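Local coordinates for exonuclease (Laribacter hongkongensis, PDB 3SZ5) that acts as an alkaline exonuclease of the lambda-exonuclease-like family and here binds the short oligothymidine (dT)4 by its phosphorylated 5' end, at a contact of chain A with DNA. Residues are numbered along the deposited sequence; one frame, centred on the assembly and turned at random.

Site 1: a contact of chain A with DNA. Residues 12, 17-19, 88, 99-100, 137. With nucleotides of chain B.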
ATOM      1  N   ARG A  12       1.487  28.342  -1.322  1.00 78.03           N
ATOM      2  CA  ARG A  12       2.380  27.200  -1.525  1.00 76.49           C
ATOM      3  C   ARG A  12       2.411  26.617  -2.936  1.00 75.23           C
ATOM      4  O   ARG A  12       3.260  25.759  -3.232  1.00 75.18           O
ATOM      5  CB  ARG A  12       1.975  26.068  -0.620  1.00 76.47           C
ATOM      6  CG  ARG A  12       2.019  26.381   0.803  1.00 77.94           C
ATOM      7  CD  ARG A  12       1.278  25.285   1.455  1.00 81.31           C
ATOM      8  NE  ARG A  12       1.887  24.001   1.136  1.00 83.84           N
ATOM      9  CZ  ARG A  12       2.943  23.505   1.779  1.00 86.20           C
ATOM     10  NH1 ARG A  12       3.498  24.199   2.771  1.00 87.15           N
ATOM     11  NH2 ARG A  12       3.442  22.319   1.442  1.00 86.23           N
ATOM     12  N   THR A  17       9.258  23.838  -0.302  1.00 59.52           N
ATOM     13  CA  THR A  17       8.969  24.205   1.068  1.00 59.14           C
ATOM     14  C   THR A  17       9.758  23.326   2.028  1.00 59.26           C
ATOM     15  O   THR A  17      10.124  22.202   1.684  1.00 59.68           O
ATOM     16  CB  THR A  17       7.469  24.068   1.392  1.00 59.34           C
ATOM     17  OG1 THR A  17       7.063  22.700   1.211  1.00 60.02           O
ATOM     18  CG2 THR A  17       6.592  25.011   0.564  1.00 57.80           C
ATOM     19  N   ALA A  18       9.979  23.829   3.241  1.00 59.08           N
ATOM     20  CA  ALA A  18      10.884  23.217   4.216  1.00 59.04           C
ATOM     21  C   ALA A  18      10.664  21.729   4.444  1.00 59.43           C
ATOM     22  O   ALA A  18      11.626  20.966   4.585  1.00 60.14           O
ATOM     23  CB  ALA A  18      10.862  23.990   5.559  1.00 58.52           C
ATOM     24  N   SER A  19       9.410  21.300   4.475  1.00 59.87           N
ATOM     25  CA  SER A  19       9.130  19.897   4.801  1.00 60.62           C
ATOM     26  C   SER A  19       9.418  18.943   3.636  1.00 60.93           C
ATOM     27  O   SER A  19       9.305  17.732   3.778  1.00 61.18           O
ATOM     28  CB  SER A  19       7.700  19.715   5.320  1.00 60.21           C
ATOM     29  OG  SER A  19       6.759  20.058   4.336  1.00 60.02           O
ATOM     30  N   LEU A  88       3.038  30.963   5.767  1.00 68.89           N
ATOM     31  CA  LEU A  88       4.205  30.637   4.986  1.00 67.90           C
ATOM     32  C   LEU A  88       5.106  31.834   4.953  1.00 67.64           C
ATOM     33  O   LEU A  88       4.687  32.937   4.636  1.00 67.28           O
ATOM     34  CB  LEU A  88       3.815  30.257   3.571  1.00 67.73           C
ATOM     35  CG  LEU A  88       5.024  29.891   2.748  1.00 66.28           C
ATOM     36  CD1 LEU A  88       5.321  28.421   2.910  1.00 65.57           C
ATOM     37  CD2 LEU A  88       4.698  30.236   1.355  1.00 66.05           C
ATOM     38  N   ALA A  99       8.805  28.414   3.993  1.00 62.20           N
ATOM     39  CA  ALA A  99       8.668  27.542   5.151  1.00 61.86           C
ATOM     40  C   ALA A  99       7.418  27.881   5.920  1.00 62.43           C
ATOM     41  O   ALA A  99       6.923  29.008   5.867  1.00 63.40           O
ATOM     42  CB  ALA A  99       9.870  27.622   6.031  1.00 61.18           C
ATOM     43  N   SER A 100       6.890  26.874   6.603  1.00 62.75           N
ATOM     44  CA  SER A 100       5.752  27.013   7.484  1.00 63.27           C
ATOM     45  C   SER A 100       6.134  26.454   8.839  1.00 63.28           C
ATOM     46  O   SER A 100       5.782  25.300   9.133  1.00 63.96           O
ATOM     47  CB  SER A 100       4.560  26.221   6.953  1.00 63.36           C
ATOM     48  OG  SER A 100       3.751  27.019   6.103  1.00 66.47           O
ATOM     49  N   GLN A 137      14.468  20.069   7.458  1.00 58.24           N
ATOM     50  CA  GLN A 137      13.274  20.878   7.571  1.00 57.90           C
ATOM     51  C   GLN A 137      13.546  22.122   8.400  1.00 58.42           C
ATOM     52  O   GLN A 137      13.211  23.240   7.986  1.00 58.24           O
ATOM     53  CB  GLN A 137      12.148  20.103   8.215  1.00 57.33           C
ATOM     54  CG  GLN A 137      10.842  20.816   8.058  1.00 56.38           C
ATOM     55  CD  GLN A 137       9.719  20.164   8.814  1.00 57.06           C
ATOM     56  OE1 GLN A 137       9.896  19.127   9.474  1.00 56.86           O
ATOM     57  NE2 GLN A 137       8.537  20.756   8.711  1.00 56.40           N
TER
ATOM     58  OP3  DT B   1       7.506  24.092   5.438  1.00 83.78           O
ATOM     59  P    DT B   1       6.227  23.630   4.596  1.00 85.06           P
ATOM     60  OP1  DT B   1       6.621  22.503   3.727  1.00 84.29           O
ATOM     61  OP2  DT B   1       5.516  24.812   4.080  1.00 84.96           O
ATOM     62  O5'  DT B   1       5.286  23.082   5.746  1.00 89.93           O
ATOM     63  C5'  DT B   1       3.930  22.789   5.514  1.00 94.21           C
ATOM     64  C4'  DT B   1       3.357  22.164   6.769  1.00 97.80           C
ATOM     65  O4'  DT B   1       1.968  21.835   6.546  1.00 98.65           O
ATOM     66  C3'  DT B   1       4.017  20.867   7.230  1.00 99.70           C
ATOM     67  O3'  DT B   1       3.809  20.797   8.629  1.00103.09           O
ATOM     68  C2'  DT B   1       3.232  19.817   6.453  1.00 99.83           C
ATOM     69  C1'  DT B   1       1.831  20.425   6.545  1.00100.03           C
ATOM     70  N1   DT B   1       0.899  20.096   5.438  1.00101.00           N
ATOM     71  C2   DT B   1      -0.433  19.840   5.751  1.00101.71           C
ATOM     72  O2   DT B   1      -0.888  19.858   6.893  1.00101.19           O
ATOM     73  N3   DT B   1      -1.217  19.555   4.649  1.00102.08           N
ATOM     74  C4   DT B   1      -0.803  19.515   3.315  1.00102.26           C
ATOM     75  O4   DT B   1      -1.569  19.253   2.395  1.00103.22           O
ATOM     76  C5   DT B   1       0.592  19.798   3.061  1.00101.44           C
ATOM     77  C7   DT B   1       1.117  19.771   1.653  1.00100.41           C
ATOM     78  C6   DT B   1       1.368  20.075   4.125  1.00101.32           C
ATOM     79  P    DT B   2       4.231  19.553   9.535  1.00107.10           P
ATOM     80  OP1  DT B   2       4.251  20.090  10.926  1.00107.52           O
ATOM     81  OP2  DT B   2       5.441  18.900   8.950  1.00105.63           O
ATOM     82  O5'  DT B   2       2.964  18.565   9.392  1.00108.18           O
ATOM     83  C5'  DT B   2       1.837  18.629  10.287  1.00110.15           C
ATOM     84  C4'  DT B   2       0.950  17.389  10.206  1.00112.61           C
ATOM     85  O4'  DT B   2       0.128  17.429   9.005  1.00113.82           O
ATOM     86  C3'  DT B   2       1.664  16.032  10.182  1.00113.59           C
ATOM     87  O3'  DT B   2       1.809  15.509  11.513  1.00114.24           O
ATOM     88  C2'  DT B   2       0.719  15.148   9.366  1.00114.20           C
ATOM     89  C1'  DT B   2       0.005  16.132   8.440  1.00114.52           C
ATOM     90  N1   DT B   2       0.529  16.110   7.015  1.00115.50           N
ATOM     91  C2   DT B   2      -0.372  15.964   5.971  1.00115.45           C
ATOM     92  O2   DT B   2      -1.576  15.854   6.118  1.00114.97           O
ATOM     93  N3   DT B   2       0.194  15.950   4.717  1.00115.71           N
ATOM     94  C4   DT B   2       1.541  16.062   4.398  1.00116.39           C
ATOM     95  O4   DT B   2       1.900  16.035   3.222  1.00115.81           O
ATOM     96  C5   DT B   2       2.457  16.214   5.531  1.00117.40           C
ATOM     97  C7   DT B   2       3.959  16.357   5.348  1.00117.53           C
ATOM     98  C6   DT B   2       1.899  16.225   6.763  1.00116.60           C
TER

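Site 2: a contact of chain A with DNA. Residues 58, 60-61, 64, 116-117. With nucleotides of chain B.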
ATOM      1  N   ASN A  58      -3.997   9.755   6.144  1.00 88.46           N
ATOM      2  CA  ASN A  58      -4.133   8.544   6.957  1.00 88.80           C
ATOM      3  C   ASN A  58      -4.334   8.825   8.460  1.00 88.91           C
ATOM      4  O   ASN A  58      -4.335   9.988   8.871  1.00 89.05           O
ATOM      5  CB  ASN A  58      -2.978   7.556   6.694  1.00 88.77           C
ATOM      6  CG  ASN A  58      -1.760   7.801   7.575  1.00 89.16           C
ATOM      7  OD1 ASN A  58      -0.988   8.724   7.350  1.00 90.84           O
ATOM      8  ND2 ASN A  58      -1.570   6.947   8.566  1.00 89.98           N
ATOM      9  N   ALA A  60      -2.605   8.187  11.372  1.00 88.57           N
ATOM     10  CA  ALA A  60      -1.458   8.758  12.068  1.00 88.79           C
ATOM     11  C   ALA A  60      -1.212  10.232  11.677  1.00 89.06           C
ATOM     12  O   ALA A  60      -0.827  11.056  12.524  1.00 89.32           O
ATOM     13  CB  ALA A  60      -0.217   7.908  11.791  1.00 88.61           C
ATOM     14  N   MET A  61      -1.415  10.535  10.393  1.00 89.08           N
ATOM     15  CA  MET A  61      -1.393  11.887   9.859  1.00 88.97           C
ATOM     16  C   MET A  61      -2.507  12.702  10.473  1.00 88.84           C
ATOM     17  O   MET A  61      -2.326  13.875  10.759  1.00 88.97           O
ATOM     18  CB  MET A  61      -1.622  11.852   8.358  1.00 89.15           C
ATOM     19  CG  MET A  61      -0.398  11.995   7.499  1.00 90.29           C
ATOM     20  SD  MET A  61      -0.755  11.750   5.724  1.00 93.72           S
ATOM     21  CE  MET A  61      -2.352  12.554   5.460  1.00 92.27           C
ATOM     22  N   GLY A  64      -1.419  13.537  14.238  1.00 85.36           N
ATOM     23  CA  GLY A  64      -0.399  14.584  14.214  1.00 84.14           C
ATOM     24  C   GLY A  64      -0.992  15.973  14.050  1.00 83.37           C
ATOM     25  O   GLY A  64      -0.459  16.977  14.552  1.00 83.58           O
ATOM     26  N   PRO A 116       3.855  11.897  16.350  1.00 56.23           N
ATOM     27  CA  PRO A 116       3.921  10.742  15.489  1.00 56.46           C
ATOM     28  C   PRO A 116       3.328   9.511  16.177  1.00 57.24           C
ATOM     29  O   PRO A 116       2.707   9.632  17.257  1.00 58.04           O
ATOM     30  CB  PRO A 116       5.428  10.551  15.360  1.00 56.43           C
ATOM     31  CG  PRO A 116       5.912  10.797  16.734  1.00 56.03           C
ATOM     32  CD  PRO A 116       5.000  11.914  17.279  1.00 56.40           C
ATOM     33  N   ASN A 117       3.542   8.345  15.559  1.00 57.33           N
ATOM     34  CA  ASN A 117       3.345   7.049  16.199  1.00 57.45           C
ATOM     35  C   ASN A 117       4.163   6.928  17.451  1.00 57.37           C
ATOM     36  O   ASN A 117       5.360   7.240  17.445  1.00 57.89           O
ATOM     37  CB  ASN A 117       3.873   5.937  15.309  1.00 57.81           C
ATOM     38  CG  ASN A 117       2.958   5.608  14.173  1.00 59.09           C
ATOM     39  OD1 ASN A 117       1.777   5.999  14.151  1.00 59.70           O
ATOM     40  ND2 ASN A 117       3.497   4.870  13.201  1.00 59.93           N
TER
ATOM     41  P    DT B   2       4.231  19.553   9.535  1.00107.10           P
ATOM     42  OP1  DT B   2       4.251  20.090  10.926  1.00107.52           O
ATOM     43  OP2  DT B   2       5.441  18.900   8.950  1.00105.63           O
ATOM     44  O5'  DT B   2       2.964  18.565   9.392  1.00108.18           O
ATOM     45  C5'  DT B   2       1.837  18.629  10.287  1.00110.15           C
ATOM     46  C4'  DT B   2       0.950  17.389  10.206  1.00112.61           C
ATOM     47  O4'  DT B   2       0.128  17.429   9.005  1.00113.82           O
ATOM     48  C3'  DT B   2       1.664  16.032  10.182  1.00113.59           C
ATOM     49  O3'  DT B   2       1.809  15.509  11.513  1.00114.24           O
ATOM     50  C2'  DT B   2       0.719  15.148   9.366  1.00114.20           C
ATOM     51  C1'  DT B   2       0.005  16.132   8.440  1.00114.52           C
ATOM     52  N1   DT B   2       0.529  16.110   7.015  1.00115.50           N
ATOM     53  C2   DT B   2      -0.372  15.964   5.971  1.00115.45           C
ATOM     54  O2   DT B   2      -1.576  15.854   6.118  1.00114.97           O
ATOM     55  N3   DT B   2       0.194  15.950   4.717  1.00115.71           N
ATOM     56  C4   DT B   2       1.541  16.062   4.398  1.00116.39           C
ATOM     57  O4   DT B   2       1.900  16.035   3.222  1.00115.81           O
ATOM     58  C5   DT B   2       2.457  16.214   5.531  1.00117.40           C
ATOM     59  C7   DT B   2       3.959  16.357   5.348  1.00117.53           C
ATOM     60  C6   DT B   2       1.899  16.225   6.763  1.00116.60           C
ATOM     61  P    DT B   3       3.211  15.020  12.124  1.00113.81           P
ATOM     62  OP1  DT B   3       3.150  15.248  13.591  1.00112.57           O
ATOM     63  OP2  DT B   3       4.285  15.642  11.313  1.00114.30           O
ATOM     64  O5'  DT B   3       3.265  13.447  11.799  1.00115.19           O
ATOM     65  C5'  DT B   3       2.295  12.506  12.298  1.00117.04           C
ATOM     66  C4'  DT B   3       2.565  11.126  11.729  1.00118.25           C
ATOM     67  O4'  DT B   3       2.112  11.089  10.344  1.00119.59           O
ATOM     68  C3'  DT B   3       4.046  10.708  11.707  1.00119.00           C
ATOM     69  O3'  DT B   3       4.224   9.355  12.198  1.00118.84           O
ATOM     70  C2'  DT B   3       4.404  10.857  10.229  1.00119.64           C
ATOM     71  C1'  DT B   3       3.093  10.340   9.654  1.00120.71           C
ATOM     72  N1   DT B   3       3.014  10.367   8.151  1.00122.02           N
ATOM     73  C2   DT B   3       2.668   9.188   7.494  1.00122.71           C
ATOM     74  O2   DT B   3       2.396   8.143   8.068  1.00122.63           O
ATOM     75  N3   DT B   3       2.644   9.281   6.117  1.00123.08           N
ATOM     76  C4   DT B   3       2.929  10.403   5.348  1.00122.93           C
ATOM     77  O4   DT B   3       2.867  10.344   4.119  1.00122.56           O
ATOM     78  C5   DT B   3       3.294  11.604   6.104  1.00122.80           C
ATOM     79  C7   DT B   3       3.631  12.901   5.430  1.00121.45           C
ATOM     80  C6   DT B   3       3.325  11.526   7.448  1.00122.44           C
TER

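Site 1: a contact of chain A with DNA
Thr17, Ser19, Arg12 and Ser100 surround the 5'-phosphate of DT1 in a pocket of the PD-(D/E)XK nuclease fold. The oxygen OP1 accepts hydrogen bonds from several donors. Thr17 gives one from its hydroxyl OG1, 2.6 Å from OP1 of DT1. Ser19 gives two, from its hydroxyl OG and from its backbone N, the latter 3.1 Å from OP1 of DT1. The Ser19 hydroxyl turns back between its own N and carbonyl carbon (chi1 63°), and this lets both donors of one residue face the same oxygen. Ser19 lies in the short 3-10 helix 18-20, at whose start backbone N-H groups face the phosphate and may add some positive potential. OP2 meets Arg12. The guanidinium NH1 of Arg12 makes a salt bridge and hydrogen bond to OP2 of DT1 at 2.5 Å, with OP2 tilted 15° from the guanidinium plane. The arginine chain bends at chi3 (58°) and brings the edge of the group to the phosphorus. The third oxygen, OP3 of DT1, accepts a hydrogen bond from the backbone N of Ser100, 3.1 Å away. Ser100 is also a magnesium-binding position of this protein. Next along the strand, the C5' of DT1 packs against Ser100 CB at 3.8 Å. Arg12 NH2 reaches the thymine methyl C7 of DT1 at 3.5 Å. Further 3', Gln137 of helix 132-145 faces the DT2 phosphate. Gln137 NE2 lies 3.6 Å from OP2 of DT2, a loose approach.

Site 2: a contact of chain A with DNA
Met61 of helix 59-66 pushes its side chain between the thymines of DT2 and DT3, in the DNA-binding cleft of this lambda-exonuclease-like nuclease. It gives 83 Å² of the 146 Å² of protein surface hidden here. Met61 CG lies over the face of the DT3 base, 3.8 Å from the ring centroid, in a CH-pi contact. The same CG also touches C2' of the DT2 deoxyribose. The sulfur SD of Met61 continues over the DT3 ring, 3.9 Å from C4 of DT3. The chain then bends at chi3 (39°), and this turns the methyl CE of Met61 to the O2 edge of the DT2 base, 3.5 Å from O2 of DT2, on one side of the base plane. The two base planes are inclined at about 70° to each other, and the methionine fills the angle between them. Gly64, one turn further along the helix, has no side chain, and the DNA backbone passes close to it. Gly64 CA is 3.6 Å from O3' of DT2. Ala60 adds its carbonyl O, near C5' of DT3. Asn58 sits at the rim of the packed part. The amide oxygen OD1 of Asn58 lies 3.5 Å from O2 of DT3, on the face that Met61 covers. The far side of the DT3 sugar is held more loosely. There Pro116 has 8 Å² hidden by the DNA and Asn117 1 Å². Pro116 brings CA to 3.8 Å from C3' of DT3, while Asn117 approaches O3' with its backbone N.

The C-alpha centres of site 1 and site 2 lie about 19 Å apart. No protein residue belongs to both. The strand joins them through DT2, whose phosphate borders site 1 and whose sugar and base enter site 2. Polar groups hold the 5' end at site 1, while packing on helix 59-66 dominates at site 2. Ser100 of site 1 and Pro116 of site 2 flank, in sequence, the magnesium-binding residues Asp102, Glu112 and Ile113. The two sites probably set the path of the strand past the metal centre. The assembly holds three copies, each with the same sites.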